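Local coordinates for protein ATP-dependent DNA ligase (Mycobacterium tuberculosis, PDB 6NHX) that joins DNA ends at the expense of ATP and probably serves, with Ku, in repair of double-strand breaks by non-homologous end joining, at residues A271-V276 with P297-S302; P61-L66 with T102-W107; A71-V76 with Y113-A118. The protein carries 1 engineered substitution. One frame throughout, in Å; residues are numbered along the deposited sequence.

Interaction 1: A271-V276 with P297-S302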
loop_
_atom_site.group_PDB
_atom_site.type_symbol
_atom_site.label_atom_id
_atom_site.label_comp_id
_atom_site.label_asym_id
_atom_site.label_seq_id
_atom_site.Cartn_x
_atom_site.Cartn_y
_atom_site.Cartn_z
ATOM N N ALA A 271 -8.421 16.714 10.536
ATOM C CA ALA A 271 -6.979 16.544 10.581
ATOM C C ALA A 271 -6.469 15.310 9.849
ATOM O O ALA A 271 -5.297 15.294 9.457
ATOM C CB ALA A 271 -6.500 16.485 12.039
ATOM N N LEU A 272 -7.304 14.292 9.646
ATOM C CA LEU A 272 -6.864 13.002 9.118
ATOM C C LEU A 272 -7.216 12.845 7.645
ATOM O O LEU A 272 -8.378 13.011 7.255
ATOM C CB LEU A 272 -7.520 11.861 9.889
ATOM C CG LEU A 272 -7.133 11.621 11.341
ATOM C CD1 LEU A 272 -7.738 10.304 11.786
ATOM C CD2 LEU A 272 -5.625 11.612 11.512
ATOM N N VAL A 273 -6.226 12.493 6.847
ATOM C CA VAL A 273 -6.402 12.165 5.439
ATOM C C VAL A 273 -6.580 10.658 5.303
ATOM O O VAL A 273 -5.918 9.864 5.989
ATOM C CB VAL A 273 -5.196 12.664 4.618
ATOM C CG1 VAL A 273 -5.341 12.319 3.145
ATOM C CG2 VAL A 273 -5.007 14.154 4.815
ATOM N N ALA A 274 -7.477 10.257 4.423
ATOM C CA ALA A 274 -7.657 8.870 4.036
ATOM C C ALA A 274 -7.697 8.790 2.520
ATOM O O ALA A 274 -7.873 9.791 1.826
ATOM C CB ALA A 274 -8.965 8.315 4.588
ATOM N N GLU A 275 -7.526 7.584 1.998
ATOM C CA GLU A 275 -7.667 7.332 0.576
ATOM C C GLU A 275 -8.855 6.418 0.359
ATOM O O GLU A 275 -9.017 5.422 1.077
ATOM C CB GLU A 275 -6.411 6.677 0.009
ATOM C CG GLU A 275 -5.594 7.601 -0.857
ATOM C CD GLU A 275 -4.326 6.947 -1.346
ATOM O OE1 GLU A 275 -3.663 7.527 -2.229
ATOM O OE2 GLU A 275 -3.994 5.853 -0.848
ATOM N N VAL A 276 -9.691 6.766 -0.611
ATOM C CA VAL A 276 -10.804 5.912 -0.985
ATOM C C VAL A 276 -10.768 5.661 -2.486
ATOM O O VAL A 276 -10.261 6.474 -3.268
ATOM C CB VAL A 276 -12.153 6.507 -0.539
ATOM C CG1 VAL A 276 -12.163 6.713 0.984
ATOM C CG2 VAL A 276 -12.406 7.802 -1.243
ATOM N N PRO A 297 -1.367 8.669 6.934
ATOM C CA PRO A 297 -0.960 9.487 8.092
ATOM C C PRO A 297 0.014 10.600 7.774
ATOM O O PRO A 297 0.079 11.574 8.539
ATOM C CB PRO A 297 -0.328 8.466 9.051
ATOM C CG PRO A 297 -0.794 7.132 8.586
ATOM C CD PRO A 297 -1.067 7.241 7.115
ATOM N N ASP A 298 0.780 10.497 6.692
ATOM C CA ASP A 298 1.758 11.524 6.368
ATOM C C ASP A 298 1.229 12.577 5.404
ATOM O O ASP A 298 1.919 13.571 5.158
ATOM C CB ASP A 298 3.035 10.886 5.815
ATOM C CG ASP A 298 3.621 9.851 6.764
ATOM O OD1 ASP A 298 3.989 8.752 6.296
ATOM O OD2 ASP A 298 3.693 10.132 7.980
ATOM N N LYS A 299 0.032 12.394 4.856
ATOM C CA LYS A 299 -0.537 13.403 3.980
ATOM C C LYS A 299 -1.208 14.486 4.809
ATOM O O LYS A 299 -1.737 14.219 5.892
ATOM C CB LYS A 299 -1.525 12.765 3.008
ATOM C CG LYS A 299 -0.835 11.793 2.075
ATOM C CD LYS A 299 -1.681 11.400 0.885
ATOM C CE LYS A 299 -0.858 10.544 -0.072
ATOM N NZ LYS A 299 -1.634 10.124 -1.266
ATOM N N LYS A 300 -1.151 15.719 4.309
ATOM C CA LYS A 300 -1.754 16.803 5.071
ATOM C C LYS A 300 -3.076 17.201 4.440
ATOM O O LYS A 300 -3.192 17.214 3.212
ATOM C CB LYS A 300 -0.848 18.036 5.080
ATOM C CG LYS A 300 0.642 17.754 5.134
ATOM C CD LYS A 300 1.422 19.028 5.429
ATOM C CE LYS A 300 2.897 18.738 5.665
ATOM N NZ LYS A 300 3.093 17.592 6.600
ATOM N N PRO A 301 -4.080 17.518 5.258
ATOM C CA PRO A 301 -5.344 18.021 4.700
ATOM C C PRO A 301 -5.154 19.159 3.712
ATOM O O PRO A 301 -5.846 19.190 2.691
ATOM C CB PRO A 301 -6.134 18.453 5.944
ATOM C CG PRO A 301 -5.596 17.574 7.043
ATOM C CD PRO A 301 -4.135 17.358 6.722
ATOM N N SER A 302 -4.205 20.073 3.964
ATOM C CA SER A 302 -4.003 21.209 3.067
ATOM C C SER A 302 -3.585 20.786 1.664
ATOM O O SER A 302 -3.700 21.586 0.730
ATOM C CB SER A 302 -2.998 22.209 3.656
ATOM O OG SER A 302 -1.718 21.631 3.831
HETATM O O HOH W 1 -3.389 12.291 7.688
#

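Interaction 2: P61-L66 with T102-W107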
loop_
_atom_site.group_PDB
_atom_site.type_symbol
_atom_site.label_atom_id
_atom_site.label_comp_id
_atom_site.label_asym_id
_atom_site.label_seq_id
_atom_site.Cartn_x
_atom_site.Cartn_y
_atom_site.Cartn_z
ATOM N N PRO A 61 8.102 -8.774 14.482
ATOM C CA PRO A 61 8.580 -10.067 14.995
ATOM C C PRO A 61 8.112 -11.251 14.169
ATOM O O PRO A 61 8.758 -12.305 14.210
ATOM C CB PRO A 61 8.004 -10.115 16.416
ATOM C CG PRO A 61 6.776 -9.268 16.331
ATOM C CD PRO A 61 7.135 -8.144 15.399
ATOM N N GLN A 62 7.009 -11.108 13.426
ATOM C CA GLN A 62 6.563 -12.174 12.535
ATOM C C GLN A 62 7.634 -12.532 11.516
ATOM O O GLN A 62 7.728 -13.690 11.093
ATOM C CB GLN A 62 5.295 -11.741 11.798
ATOM C CG GLN A 62 4.078 -11.506 12.678
ATOM C CD GLN A 62 3.924 -10.051 13.072
ATOM O OE1 GLN A 62 4.843 -9.245 12.899
ATOM N NE2 GLN A 62 2.754 -9.702 13.599
ATOM N N LEU A 63 8.449 -11.561 11.113
ATOM C CA LEU A 63 9.421 -11.743 10.048
ATOM C C LEU A 63 10.790 -12.168 10.557
ATOM O O LEU A 63 11.747 -12.183 9.776
ATOM C CB LEU A 63 9.541 -10.460 9.221
ATOM C CG LEU A 63 8.234 -9.947 8.609
ATOM C CD1 LEU A 63 8.520 -8.771 7.697
ATOM C CD2 LEU A 63 7.519 -11.057 7.857
ATOM N N ARG A 64 10.904 -12.510 11.845
ATOM C CA ARG A 64 12.180 -12.985 12.371
ATOM C C ARG A 64 12.571 -14.313 11.747
ATOM O O ARG A 64 13.756 -14.571 11.508
ATOM C CB ARG A 64 12.095 -13.161 13.884
ATOM C CG ARG A 64 12.001 -11.882 14.657
ATOM C CD ARG A 64 12.041 -12.179 16.136
ATOM N NE ARG A 64 11.851 -10.969 16.917
ATOM C CZ ARG A 64 11.237 -10.938 18.091
ATOM N NH1 ARG A 64 10.753 -12.056 18.613
ATOM N NH2 ARG A 64 11.102 -9.788 18.734
ATOM N N ALA A 65 11.589 -15.176 11.498
ATOM C CA ALA A 65 11.841 -16.496 10.937
ATOM C C ALA A 65 12.119 -16.460 9.442
ATOM O O ALA A 65 12.385 -17.517 8.859
ATOM C CB ALA A 65 10.652 -17.419 11.217
ATOM N N LEU A 66 12.058 -15.278 8.818
ATOM C CA LEU A 66 12.248 -15.166 7.377
ATOM C C LEU A 66 13.546 -15.818 6.926
ATOM O O LEU A 66 13.567 -16.574 5.950
ATOM C CB LEU A 66 12.234 -13.689 6.976
ATOM C CG LEU A 66 11.183 -13.172 5.995
ATOM C CD1 LEU A 66 11.498 -11.729 5.628
ATOM C CD2 LEU A 66 11.134 -14.040 4.754
ATOM N N THR A 102 -2.321 -11.001 14.269
ATOM C CA THR A 102 -2.469 -10.920 12.822
ATOM C C THR A 102 -1.239 -11.491 12.135
ATOM O O THR A 102 -0.106 -11.126 12.460
ATOM C CB THR A 102 -2.647 -9.463 12.411
ATOM O OG1 THR A 102 -3.731 -8.896 13.149
ATOM C CG2 THR A 102 -2.965 -9.367 10.931
ATOM N N ARG A 103 -1.464 -12.362 11.158
ATOM C CA ARG A 103 -0.367 -12.929 10.386
ATOM C C ARG A 103 0.139 -11.914 9.363
ATOM O O ARG A 103 -0.651 -11.313 8.632
ATOM C CB ARG A 103 -0.827 -14.211 9.688
ATOM C CG ARG A 103 -1.568 -15.169 10.616
ATOM C CD ARG A 103 -2.215 -16.329 9.862
ATOM N NE ARG A 103 -1.252 -17.104 9.084
ATOM C CZ ARG A 103 -0.368 -17.954 9.603
ATOM N NH1 ARG A 103 -0.314 -18.151 10.917
ATOM N NH2 ARG A 103 0.463 -18.613 8.805
ATOM N N VAL A 104 1.452 -11.704 9.340
ATOM C CA VAL A 104 2.121 -10.822 8.390
ATOM C C VAL A 104 3.061 -11.661 7.535
ATOM O O VAL A 104 3.803 -12.499 8.063
ATOM C CB VAL A 104 2.898 -9.717 9.126
ATOM C CG1 VAL A 104 3.739 -8.886 8.153
ATOM C CG2 VAL A 104 1.936 -8.834 9.925
ATOM N N GLU A 105 3.031 -11.442 6.224
ATOM C CA GLU A 105 3.942 -12.080 5.283
ATOM C C GLU A 105 4.845 -11.029 4.657
ATOM O O GLU A 105 4.496 -9.851 4.569
ATOM C CB GLU A 105 3.159 -12.762 4.158
ATOM C CG GLU A 105 2.248 -13.864 4.654
ATOM C CD GLU A 105 1.733 -14.790 3.571
ATOM O OE1 GLU A 105 2.380 -14.933 2.523
ATOM O OE2 GLU A 105 0.676 -15.418 3.796
ATOM N N PHE A 106 5.997 -11.477 4.177
ATOM C CA PHE A 106 6.851 -10.660 3.329
ATOM C C PHE A 106 6.809 -11.242 1.924
ATOM O O PHE A 106 7.128 -12.419 1.729
ATOM C CB PHE A 106 8.277 -10.617 3.866
ATOM C CG PHE A 106 9.227 -9.844 2.986
ATOM C CD1 PHE A 106 9.095 -8.467 2.810
ATOM C CD2 PHE A 106 10.245 -10.496 2.314
ATOM C CE1 PHE A 106 9.976 -7.771 2.003
ATOM C CE2 PHE A 106 11.123 -9.793 1.493
ATOM C CZ PHE A 106 10.995 -8.450 1.348
ATOM N N TRP A 107 6.364 -10.437 0.959
ATOM C CA TRP A 107 6.357 -10.832 -0.444
ATOM C C TRP A 107 7.509 -10.108 -1.124
ATOM O O TRP A 107 7.461 -8.884 -1.307
ATOM C CB TRP A 107 5.025 -10.498 -1.115
ATOM C CG TRP A 107 3.891 -11.423 -0.685
ATOM C CD1 TRP A 107 3.919 -12.338 0.331
ATOM C CD2 TRP A 107 2.573 -11.511 -1.259
ATOM N NE1 TRP A 107 2.708 -12.995 0.419
ATOM C CE2 TRP A 107 1.869 -12.505 -0.547
ATOM C CE3 TRP A 107 1.926 -10.854 -2.305
ATOM C CZ2 TRP A 107 0.554 -12.850 -0.850
ATOM C CZ3 TRP A 107 0.609 -11.205 -2.602
ATOM C CH2 TRP A 107 -0.063 -12.182 -1.872
#

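Interaction 3: A71-V76 with Y113-A118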
loop_
_atom_site.group_PDB
_atom_site.type_symbol
_atom_site.label_atom_id
_atom_site.label_comp_id
_atom_site.label_asym_id
_atom_site.label_seq_id
_atom_site.Cartn_x
_atom_site.Cartn_y
_atom_site.Cartn_z
ATOM N N ALA A 71 19.772 -19.551 6.319
ATOM C CA ALA A 71 20.802 -19.365 7.335
ATOM C C ALA A 71 22.205 -19.305 6.743
ATOM O O ALA A 71 23.086 -18.652 7.314
ATOM C CB ALA A 71 20.699 -20.453 8.404
ATOM N N ASP A 72 22.438 -19.972 5.613
ATOM C CA ASP A 72 23.755 -19.963 4.991
ATOM C C ASP A 72 23.958 -18.791 4.038
ATOM O O ASP A 72 25.086 -18.565 3.587
ATOM C CB ASP A 72 24.014 -21.272 4.231
ATOM C CG ASP A 72 23.714 -22.510 5.065
ATOM O OD1 ASP A 72 22.852 -23.314 4.647
ATOM O OD2 ASP A 72 24.340 -22.684 6.135
ATOM N N HIS A 73 22.907 -18.047 3.727
ATOM C CA HIS A 73 22.966 -16.974 2.747
ATOM C C HIS A 73 23.132 -15.614 3.418
ATOM O O HIS A 73 22.753 -15.400 4.572
ATOM C CB HIS A 73 21.681 -16.937 1.913
ATOM C CG HIS A 73 21.540 -18.068 0.943
ATOM N ND1 HIS A 73 22.313 -18.181 -0.192
ATOM C CD2 HIS A 73 20.693 -19.125 0.926
ATOM C CE1 HIS A 73 21.960 -19.267 -0.857
ATOM N NE2 HIS A 73 20.974 -19.852 -0.204
ATOM N N HIS A 74 23.667 -14.668 2.647
ATOM C CA HIS A 74 23.617 -13.254 3.004
ATOM C C HIS A 74 22.924 -12.545 1.850
ATOM O O HIS A 74 23.477 -12.476 0.747
ATOM C CB HIS A 74 25.019 -12.700 3.229
ATOM C CG HIS A 74 25.058 -11.225 3.479
ATOM N ND1 HIS A 74 26.237 -10.511 3.492
ATOM C CD2 HIS A 74 24.072 -10.329 3.722
ATOM C CE1 HIS A 74 25.973 -9.237 3.727
ATOM N NE2 HIS A 74 24.667 -9.099 3.867
ATOM N N VAL A 75 21.701 -12.063 2.079
ATOM C CA VAL A 75 20.920 -11.450 1.012
ATOM C C VAL A 75 20.306 -10.136 1.467
ATOM O O VAL A 75 20.075 -9.904 2.661
ATOM C CB VAL A 75 19.813 -12.369 0.444
ATOM C CG1 VAL A 75 20.407 -13.614 -0.185
ATOM C CG2 VAL A 75 18.798 -12.718 1.524
ATOM N N VAL A 76 20.046 -9.270 0.496
ATOM C CA VAL A 76 19.194 -8.104 0.683
ATOM C C VAL A 76 18.043 -8.224 -0.300
ATOM O O VAL A 76 18.258 -8.360 -1.510
ATOM C CB VAL A 76 19.965 -6.794 0.478
ATOM C CG1 VAL A 76 19.014 -5.611 0.519
ATOM C CG2 VAL A 76 21.051 -6.639 1.529
ATOM N N TYR A 113 21.307 -7.911 -3.274
ATOM C CA TYR A 113 22.615 -8.407 -2.893
ATOM C C TYR A 113 22.445 -9.887 -2.612
ATOM O O TYR A 113 21.466 -10.293 -1.972
ATOM C CB TYR A 113 23.105 -7.678 -1.641
ATOM C CG TYR A 113 24.437 -8.164 -1.117
ATOM C CD1 TYR A 113 24.518 -9.260 -0.262
ATOM C CD2 TYR A 113 25.618 -7.510 -1.453
ATOM C CE1 TYR A 113 25.715 -9.693 0.214
ATOM C CE2 TYR A 113 26.833 -7.938 -0.970
ATOM C CZ TYR A 113 26.876 -9.039 -0.137
ATOM O OH TYR A 113 28.059 -9.501 0.372
ATOM N N LEU A 114 23.389 -10.681 -3.105
ATOM C CA LEU A 114 23.339 -12.129 -2.916
ATOM C C LEU A 114 24.758 -12.647 -2.740
ATOM O O LEU A 114 25.535 -12.660 -3.703
ATOM C CB LEU A 114 22.664 -12.785 -4.119
ATOM C CG LEU A 114 22.666 -14.312 -4.217
ATOM C CD1 LEU A 114 21.873 -14.881 -3.084
ATOM C CD2 LEU A 114 22.088 -14.759 -5.549
ATOM N N ASP A 115 25.084 -13.049 -1.511
ATOM C CA ASP A 115 26.272 -13.866 -1.224
ATOM C C ASP A 115 27.537 -13.285 -1.853
ATOM O O ASP A 115 28.312 -13.978 -2.521
ATOM C CB ASP A 115 26.066 -15.328 -1.635
ATOM C CG ASP A 115 24.937 -15.984 -0.870
ATOM O OD1 ASP A 115 24.150 -16.741 -1.477
ATOM O OD2 ASP A 115 24.794 -15.703 0.333
ATOM N N GLY A 116 27.745 -11.985 -1.638
ATOM C CA GLY A 116 28.941 -11.313 -2.093
ATOM C C GLY A 116 28.783 -10.574 -3.395
ATOM O O GLY A 116 29.746 -9.933 -3.836
ATOM N N ARG A 117 27.620 -10.653 -4.026
ATOM C CA ARG A 117 27.371 -9.966 -5.284
ATOM C C ARG A 117 26.310 -8.900 -5.067
ATOM O O ARG A 117 25.134 -9.215 -4.845
ATOM C CB ARG A 117 26.929 -10.929 -6.381
ATOM C CG ARG A 117 28.063 -11.777 -6.909
ATOM C CD ARG A 117 27.732 -13.231 -6.803
ATOM N NE ARG A 117 26.605 -13.569 -7.663
ATOM C CZ ARG A 117 25.729 -14.529 -7.397
ATOM N NH1 ARG A 117 25.852 -15.247 -6.291
ATOM N NH2 ARG A 117 24.735 -14.770 -8.242
ATOM N N ALA A 118 26.724 -7.641 -5.148
ATOM C CA ALA A 118 25.798 -6.520 -5.155
ATOM C C ALA A 118 25.164 -6.388 -6.539
ATOM O O ALA A 118 25.870 -6.447 -7.551
ATOM C CB ALA A 118 26.574 -5.254 -4.796
HETATM O O HOH W 2 28.201 -12.376 1.328
#

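Interaction 1: A271-V276 with P297-S302
Val273, in strand 273-278, and Pro301, where a 3-10 turn begins, bring the two backbones to 6.0 Å between their CA atoms, and no direct backbone bond joins 271-276 to 297-302. A water bridges them instead, accepting from Val273 N at 3.0 Å and donating to Lys299 O. Val273 carries the apolar contact: its CG2, anti to its own carbonyl carbon, presses on the backbone from Lys299 to Pro301, with Val273 CG2 3.4 Å from Lys299 O. The other branch, CG1, meets the CB of Lys299. Pro301 touches 271-276 through two ring carbons, with Pro301 CG 3.3 Å from Ala271 O and Pro301 CD against Val273 CG2. The extended chain of Lys299 crosses Glu275 at about a right angle, and Lys299 NZ forms a salt bridge with Glu275 OE1 at 3.4 Å, its hydrogen bond weak. Both charges have further partners: Lys299 pairs with Glu193, while Glu275 OE2 forms salt bridges with Arg293 and Arg296; the Glu275 side chain comes within about 4 Å of the bound ATP. The contact thus folds the loop after strand 291-295 back over strand 273-278, which lies between strands 190-201 and 291-295 in the OB-type domain; Pro301 also touches Val195.

Interaction 2: P61-L66 with T102-W107
Leu63 and Leu66 reach from one side of the 61-66 turn to Val104 and Phe106, forming the apolar centre of the contact. Leu63 works through one methyl: Leu63 CD2 lies 4.1 Å from Phe106 CB and also rests against the backbone at Val104 O and Phe106 N, with Val104 CG1 a little farther off. Leu66 crosses Phe106 at about a right angle, its CD1 3.8 Å from Phe106 CD2 and equally near the CB, thus at the root of the ring. Phe106 CG is anti to its backbone N (chi1 177°), and the ring leads away from 61-66 toward Leu37 and Val39 of strand 35-42, which Leu63 and Leu66 respectively touch as well. Farther out, Gln62 and Val104 cross at about a right angle. The Gln62 chain bends at chi2 (95°), and its amide carbon, CD, sits 3.9 Å from Val104 CG2. At the polar edge Gln62 NE2 gives a weak hydrogen bond to Thr102 O, 3.4 Å long with an angle of 137° at the hydrogen. Thr102 OG1 is held separately by Gly99 N. In the nucleotide-binding domain of this ATP-dependent DNA ligase, the short 61-66 segment, 3-10 over 61-63, thus lays Leu63 and Leu66 against one face of the antiparallel sheet that contains strands 35-42 and 105-114.

Interaction 3: A71-V76 with Y113-A118
Val75 and Val76 pair with Leu114 and Tyr113 as antiparallel strand neighbours, Val75 with Leu114 non-hydrogen-bonded and Val76 with Tyr113 hydrogen-bonded. Val76 N donates to Tyr113 O at 3.0 Å, and Asp115 N returns a nearly straight bond to His74 O at 2.8 Å. Between them Val75 CA makes a CA-H...O contact with Tyr113 O. The strand then reverses through a type I' turn from Leu114 to Arg117, with Gly116 at a positive phi.

The carboxylate of Asp115 grips the partner segment at His73 and His74 with both oxygens. OD1 uses its syn lone pair for His73 ND1, 2.7 Å away and close to the imidazole plane; ring and carboxylate are nearly coplanar, 22° apart. OD2 takes the backbone His74 N at 2.8 Å, almost in line with its C-O bond. Asp115 CG, anti to its carbonyl carbon (chi1 -62°), starts the chain toward this pair.

On the face bearing Tyr113 and Val76, Tyr113 CE1 sits 3.4 Å over the centre of the His74 ring; the two rings are oblique, at 48°. A water lies between Tyr113 OH and His74 ND1, its bond to the histidine weak. Closer to the backbone, Tyr113 CB packs on Val76 CB, 3.9 Å away. On the reverse face Val75 and Leu114 run side by side, and Val75 CG1 and Leu114 CD1 meet tightly at 3.5 Å.

The bond from His73 ND1 means that this nitrogen carries a proton. The nearby carboxylate would probably favour a protonated imidazole, while Asp115 is held by one side-chain and one backbone N-H.

Overall arrangement
Along the chain, interactions 2 and 3 interleave: 61-66, 71-76, 102-107 and 113-118 follow in turn, and interaction 1 comes long after both. Interactions 2 and 3 lie in the ATP dependent DNA ligase domain and share strand 105-114, touched near its start by interaction 2 and at its end by interaction 3. Their centres are 20 Å apart, in one antiparallel sheet that also includes strands 35-42 and 74-82. Interaction 1 belongs to the C-terminal OB-type region, across the chain's centre, 28 Å from interaction 2 and 39 Å from interaction 3 between centres. Of the three, it lies nearest the ATP, where the two domains meet in the closed form.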